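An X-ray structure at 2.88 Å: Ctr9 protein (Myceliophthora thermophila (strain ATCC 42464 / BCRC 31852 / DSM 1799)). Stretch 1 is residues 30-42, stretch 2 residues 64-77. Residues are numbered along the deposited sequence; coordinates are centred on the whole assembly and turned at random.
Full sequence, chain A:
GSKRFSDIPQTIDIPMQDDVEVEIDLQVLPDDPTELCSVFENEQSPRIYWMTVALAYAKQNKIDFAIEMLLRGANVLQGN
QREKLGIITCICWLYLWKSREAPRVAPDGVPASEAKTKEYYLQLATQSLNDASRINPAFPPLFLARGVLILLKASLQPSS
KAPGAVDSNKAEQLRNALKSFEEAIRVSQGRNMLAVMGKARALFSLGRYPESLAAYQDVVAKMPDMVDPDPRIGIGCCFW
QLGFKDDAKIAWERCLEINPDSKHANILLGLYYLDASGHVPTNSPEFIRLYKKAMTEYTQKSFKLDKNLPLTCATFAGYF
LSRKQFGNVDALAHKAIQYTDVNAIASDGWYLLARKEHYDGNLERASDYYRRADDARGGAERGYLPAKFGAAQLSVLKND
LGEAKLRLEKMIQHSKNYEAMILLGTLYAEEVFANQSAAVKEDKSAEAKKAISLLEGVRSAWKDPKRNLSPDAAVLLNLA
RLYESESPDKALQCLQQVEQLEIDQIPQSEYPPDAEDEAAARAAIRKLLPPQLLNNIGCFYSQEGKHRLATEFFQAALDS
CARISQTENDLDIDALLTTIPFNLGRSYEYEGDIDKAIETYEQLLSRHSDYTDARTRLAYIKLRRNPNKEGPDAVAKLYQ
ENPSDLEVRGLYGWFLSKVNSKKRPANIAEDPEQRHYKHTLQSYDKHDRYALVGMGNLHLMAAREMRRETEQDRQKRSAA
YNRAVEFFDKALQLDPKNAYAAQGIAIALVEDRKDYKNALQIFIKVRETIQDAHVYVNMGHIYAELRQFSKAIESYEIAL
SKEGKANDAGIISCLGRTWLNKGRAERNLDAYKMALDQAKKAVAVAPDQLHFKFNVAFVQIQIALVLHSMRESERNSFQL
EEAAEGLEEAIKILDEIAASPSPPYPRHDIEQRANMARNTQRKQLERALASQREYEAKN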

# COMPACT_ATOMS: atom_id res chain seq x y z
N PRO A 30 59.61 -35.93 16.25
CA PRO A 30 58.86 -37.12 16.62
C PRO A 30 57.39 -36.92 16.36
O PRO A 30 56.90 -35.83 16.54
CB PRO A 30 59.11 -37.23 18.13
CG PRO A 30 60.44 -36.58 18.34
CD PRO A 30 60.49 -35.46 17.35
N ASP A 31 56.70 -37.98 15.97
CA ASP A 31 55.26 -37.90 15.71
C ASP A 31 54.50 -37.60 17.01
O ASP A 31 53.42 -37.00 16.97
CB ASP A 31 54.75 -39.18 15.05
CG ASP A 31 55.60 -39.58 13.86
OD1 ASP A 31 55.91 -38.70 13.02
OD2 ASP A 31 56.00 -40.76 13.77
N ASP A 32 55.07 -38.03 18.14
CA ASP A 32 54.52 -37.71 19.47
C ASP A 32 55.63 -37.28 20.44
O ASP A 32 56.65 -37.97 20.57
CB ASP A 32 53.73 -38.88 20.04
CG ASP A 32 52.79 -38.46 21.17
OD1 ASP A 32 51.57 -38.72 21.10
OD2 ASP A 32 53.28 -37.87 22.15
N PRO A 33 55.44 -36.12 21.11
CA PRO A 33 56.43 -35.53 22.02
C PRO A 33 56.37 -35.99 23.48
O PRO A 33 57.19 -35.55 24.28
CB PRO A 33 56.07 -34.04 21.97
CG PRO A 33 54.58 -34.03 21.80
CD PRO A 33 54.29 -35.21 20.92
N THR A 34 55.39 -36.84 23.83
CA THR A 34 55.17 -37.27 25.21
C THR A 34 56.41 -37.89 25.82
O THR A 34 56.79 -37.57 26.95
CB THR A 34 54.04 -38.31 25.30
OG1 THR A 34 54.13 -39.19 24.17
CG2 THR A 34 52.66 -37.61 25.33
N GLU A 35 57.06 -38.75 25.07
CA GLU A 35 58.32 -39.32 25.51
C GLU A 35 59.35 -38.23 25.76
O GLU A 35 60.03 -38.21 26.78
CB GLU A 35 58.85 -40.26 24.44
CG GLU A 35 60.16 -40.92 24.82
CD GLU A 35 60.64 -41.84 23.73
OE1 GLU A 35 61.05 -42.98 24.07
OE2 GLU A 35 60.61 -41.42 22.54
N LEU A 36 59.49 -37.33 24.81
CA LEU A 36 60.48 -36.28 24.92
C LEU A 36 60.22 -35.47 26.17
O LEU A 36 61.14 -35.12 26.88
CB LEU A 36 60.44 -35.40 23.67
CG LEU A 36 61.42 -34.23 23.68
CD1 LEU A 36 62.85 -34.73 23.71
CD2 LEU A 36 61.18 -33.36 22.47
N CYS A 37 58.94 -35.18 26.42
CA CYS A 37 58.53 -34.49 27.63
C CYS A 37 59.04 -35.21 28.87
O CYS A 37 59.64 -34.60 29.76
CB CYS A 37 57.01 -34.39 27.69
SG CYS A 37 56.30 -33.10 26.67
N SER A 38 58.77 -36.51 28.93
CA SER A 38 59.27 -37.37 30.01
C SER A 38 60.78 -37.27 30.15
O SER A 38 61.28 -37.10 31.24
CB SER A 38 58.89 -38.83 29.79
OG SER A 38 57.50 -39.05 30.03
N VAL A 39 61.50 -37.37 29.04
CA VAL A 39 62.95 -37.19 29.03
C VAL A 39 63.35 -35.88 29.72
O VAL A 39 64.17 -35.87 30.63
CB VAL A 39 63.49 -37.22 27.57
CG1 VAL A 39 64.94 -36.77 27.50
CG2 VAL A 39 63.35 -38.61 26.99
N PHE A 40 62.72 -34.79 29.31
CA PHE A 40 63.00 -33.46 29.86
C PHE A 40 62.68 -33.36 31.34
O PHE A 40 63.45 -32.78 32.09
CB PHE A 40 62.20 -32.38 29.09
CG PHE A 40 62.76 -32.02 27.73
CD1 PHE A 40 63.81 -32.74 27.15
CD2 PHE A 40 62.21 -30.98 27.00
CE1 PHE A 40 64.29 -32.40 25.91
CE2 PHE A 40 62.69 -30.65 25.75
CZ PHE A 40 63.74 -31.36 25.21
N GLU A 41 61.54 -33.92 31.76
CA GLU A 41 61.19 -34.04 33.18
C GLU A 41 62.29 -34.75 33.96
O GLU A 41 62.82 -34.23 34.93
CB GLU A 41 59.91 -34.85 33.35
CG GLU A 41 58.62 -34.09 33.08
CD GLU A 41 57.38 -34.87 33.50
OE1 GLU A 41 57.38 -36.13 33.49
OE2 GLU A 41 56.36 -34.22 33.83
N ASN A 42 62.62 -35.95 33.49
CA ASN A 42 63.60 -36.83 34.14
C ASN A 42 65.01 -36.32 34.03
O ASN A 42 65.91 -36.79 34.71
CB ASN A 42 63.55 -38.20 33.49
CG ASN A 42 62.19 -38.86 33.65
OD1 ASN A 42 61.30 -38.37 34.34
ND2 ASN A 42 62.02 -39.96 32.96
N ASP A 64 49.13 -28.08 19.58
CA ASP A 64 48.81 -28.81 20.82
C ASP A 64 50.03 -29.45 21.46
O ASP A 64 50.30 -29.23 22.62
CB ASP A 64 47.77 -29.87 20.54
CG ASP A 64 46.40 -29.28 20.33
OD1 ASP A 64 45.94 -28.51 21.20
OD2 ASP A 64 45.77 -29.59 19.30
N PHE A 65 50.77 -30.22 20.68
CA PHE A 65 52.06 -30.72 21.11
C PHE A 65 52.86 -29.65 21.86
O PHE A 65 53.33 -29.87 23.00
CB PHE A 65 52.85 -31.22 19.90
CG PHE A 65 52.36 -32.54 19.35
CD1 PHE A 65 52.83 -33.00 18.14
CD2 PHE A 65 51.43 -33.31 20.04
CE1 PHE A 65 52.40 -34.20 17.62
CE2 PHE A 65 50.99 -34.51 19.52
CZ PHE A 65 51.48 -34.96 18.31
N ALA A 66 53.00 -28.50 21.22
CA ALA A 66 53.72 -27.39 21.82
C ALA A 66 53.08 -26.92 23.13
O ALA A 66 53.79 -26.62 24.10
CB ALA A 66 53.80 -26.24 20.83
N ILE A 67 51.75 -26.89 23.19
CA ILE A 67 51.05 -26.55 24.43
C ILE A 67 51.39 -27.54 25.56
O ILE A 67 51.78 -27.14 26.67
CB ILE A 67 49.53 -26.51 24.24
CG1 ILE A 67 49.16 -25.41 23.22
CG2 ILE A 67 48.83 -26.27 25.58
CD1 ILE A 67 47.67 -25.25 22.94
N GLU A 68 51.24 -28.83 25.25
CA GLU A 68 51.48 -29.93 26.20
C GLU A 68 52.90 -29.88 26.75
O GLU A 68 53.10 -29.97 27.95
CB GLU A 68 51.26 -31.29 25.53
CG GLU A 68 49.82 -31.82 25.53
CD GLU A 68 48.84 -30.97 24.73
OE1 GLU A 68 48.87 -29.72 24.85
OE2 GLU A 68 48.01 -31.56 24.00
N MET A 69 53.87 -29.74 25.86
CA MET A 69 55.26 -29.57 26.27
C MET A 69 55.40 -28.41 27.25
O MET A 69 55.91 -28.59 28.34
CB MET A 69 56.14 -29.32 25.06
CG MET A 69 56.39 -30.56 24.25
SD MET A 69 57.95 -30.47 23.37
CE MET A 69 59.10 -30.06 24.66
N LEU A 70 54.91 -27.23 26.89
CA LEU A 70 55.08 -26.08 27.75
C LEU A 70 54.28 -26.20 29.04
O LEU A 70 54.63 -25.59 30.04
CB LEU A 70 54.70 -24.79 27.03
CG LEU A 70 55.52 -24.47 25.78
CD1 LEU A 70 55.12 -23.09 25.29
CD2 LEU A 70 57.02 -24.56 26.02
N LEU A 71 53.21 -27.00 29.03
CA LEU A 71 52.43 -27.26 30.25
C LEU A 71 53.27 -28.01 31.27
O LEU A 71 53.33 -27.67 32.45
CB LEU A 71 51.18 -28.08 29.92
CG LEU A 71 49.83 -27.51 30.37
CD1 LEU A 71 49.62 -26.10 29.84
CD2 LEU A 71 48.71 -28.42 29.88
N ARG A 72 53.94 -29.05 30.78
CA ARG A 72 54.79 -29.88 31.60
C ARG A 72 56.05 -29.13 32.05
O ARG A 72 56.41 -29.18 33.23
CB ARG A 72 55.17 -31.13 30.81
CG ARG A 72 55.95 -32.14 31.63
CD ARG A 72 56.01 -33.51 30.97
NE ARG A 72 54.79 -33.90 30.27
CZ ARG A 72 54.54 -35.12 29.80
NH1 ARG A 72 55.42 -36.11 29.95
NH2 ARG A 72 53.40 -35.36 29.17
N GLY A 73 56.70 -28.45 31.10
CA GLY A 73 57.83 -27.57 31.40
C GLY A 73 57.48 -26.55 32.48
O GLY A 73 58.31 -26.24 33.34
N ALA A 74 56.25 -26.03 32.44
CA ALA A 74 55.75 -25.09 33.45
C ALA A 74 55.79 -25.70 34.83
O ALA A 74 56.38 -25.14 35.74
CB ALA A 74 54.32 -24.65 33.12
N ASN A 75 55.15 -26.85 34.99
CA ASN A 75 55.08 -27.50 36.29
C ASN A 75 56.41 -28.05 36.77
O ASN A 75 56.61 -28.21 37.96
CB ASN A 75 54.00 -28.58 36.32
CG ASN A 75 52.70 -28.09 36.93
OD1 ASN A 75 52.16 -28.74 37.82
ND2 ASN A 75 52.20 -26.93 36.47
N VAL A 76 57.32 -28.33 35.84
CA VAL A 76 58.62 -28.89 36.19
C VAL A 76 59.54 -27.81 36.77
O VAL A 76 60.43 -28.10 37.56
CB VAL A 76 59.29 -29.58 34.98
CG1 VAL A 76 60.76 -29.92 35.23
CG2 VAL A 76 58.53 -30.85 34.62
N LEU A 77 59.30 -26.57 36.38
CA LEU A 77 60.13 -25.45 36.82
C LEU A 77 59.34 -24.49 37.73
O LEU A 77 59.46 -23.28 37.58
CB LEU A 77 60.64 -24.69 35.59
CG LEU A 77 61.86 -25.22 34.81
CD1 LEU A 77 62.09 -26.72 34.91
CD2 LEU A 77 61.71 -24.80 33.36

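Two helices, 34-42 and 64-76, run nearly parallel, with their N-to-C directions 18° apart and their axes 10.1 Å apart at closest approach; the contact buries 609 Å² in total. No hydrogen bond crosses between the stretches, so packing and one long salt bridge hold them together. The register pairs P33 with F65, C37 with M69 and E41 with V76.

Along stretch 2, D64 makes no contact, and the interface begins at F65. Its CA-to-CB bond points sideways, but with chi1 at m the ring swings under the loop that precedes helix 34-42. P33 lies over one face of this ring: P33 CD is 3.5 Å from the ring centroid of F65 and only 9° off the normal, a CH-pi contact that suits the compact, conformationally restricted proline ring. Carbonyl D31 O also approaches F65 CE1, at 3.1 Å. This loop is braced from within by D32, whose OD2 caps the helix by accepting from T34 N (2.9 Å) and also accepts from T34 OG1 (2.6 Å).

A66 and I67 make no contact with stretch 1, and E68, although its CA-to-CB bond points toward it, carries its carboxylate away. One turn after F65, M69 supplies a long, flexible apolar chain that fills the space between the helices. M69 CG lies 3.5 Å from C37 SG and 4.2 Å from P33 CB; farther out, M69 SD reaches L36 CD2 at 4.4 Å and M69 CE reaches F40 CE2 at 3.8 Å. All five of these residues are buried. The CA-to-CB bond of C37 points toward stretch 2, and its small side chain fits where the CA atoms of C37 and M69 come within 6.1 Å.

L70 and L71 stay clear, and R72 then makes the most extensive contact, with 108 Å² covered. Its side chain, t at chi1 and chi2, sits as a knob among T34, C37, S38 and E41. C37 CB packs over one face of the guanidinium, 3.3 Å from R72 NH1, while T34 O lies 3.6 Å from the same NH1. E41 bends its end nearer to stretch 2, placing OE2 3.0 Å from R72 CD and 3.9 Å from R72 NE, the latter a long salt bridge.

G73, A74 and N75 take no part. V76 closes the contact: its CA-to-CB bond points toward stretch 1, and its CG2 meets the aliphatic E41 CG at 3.6 Å, so E41 packs against V76 through its methylene while its carboxylate pairs with R72.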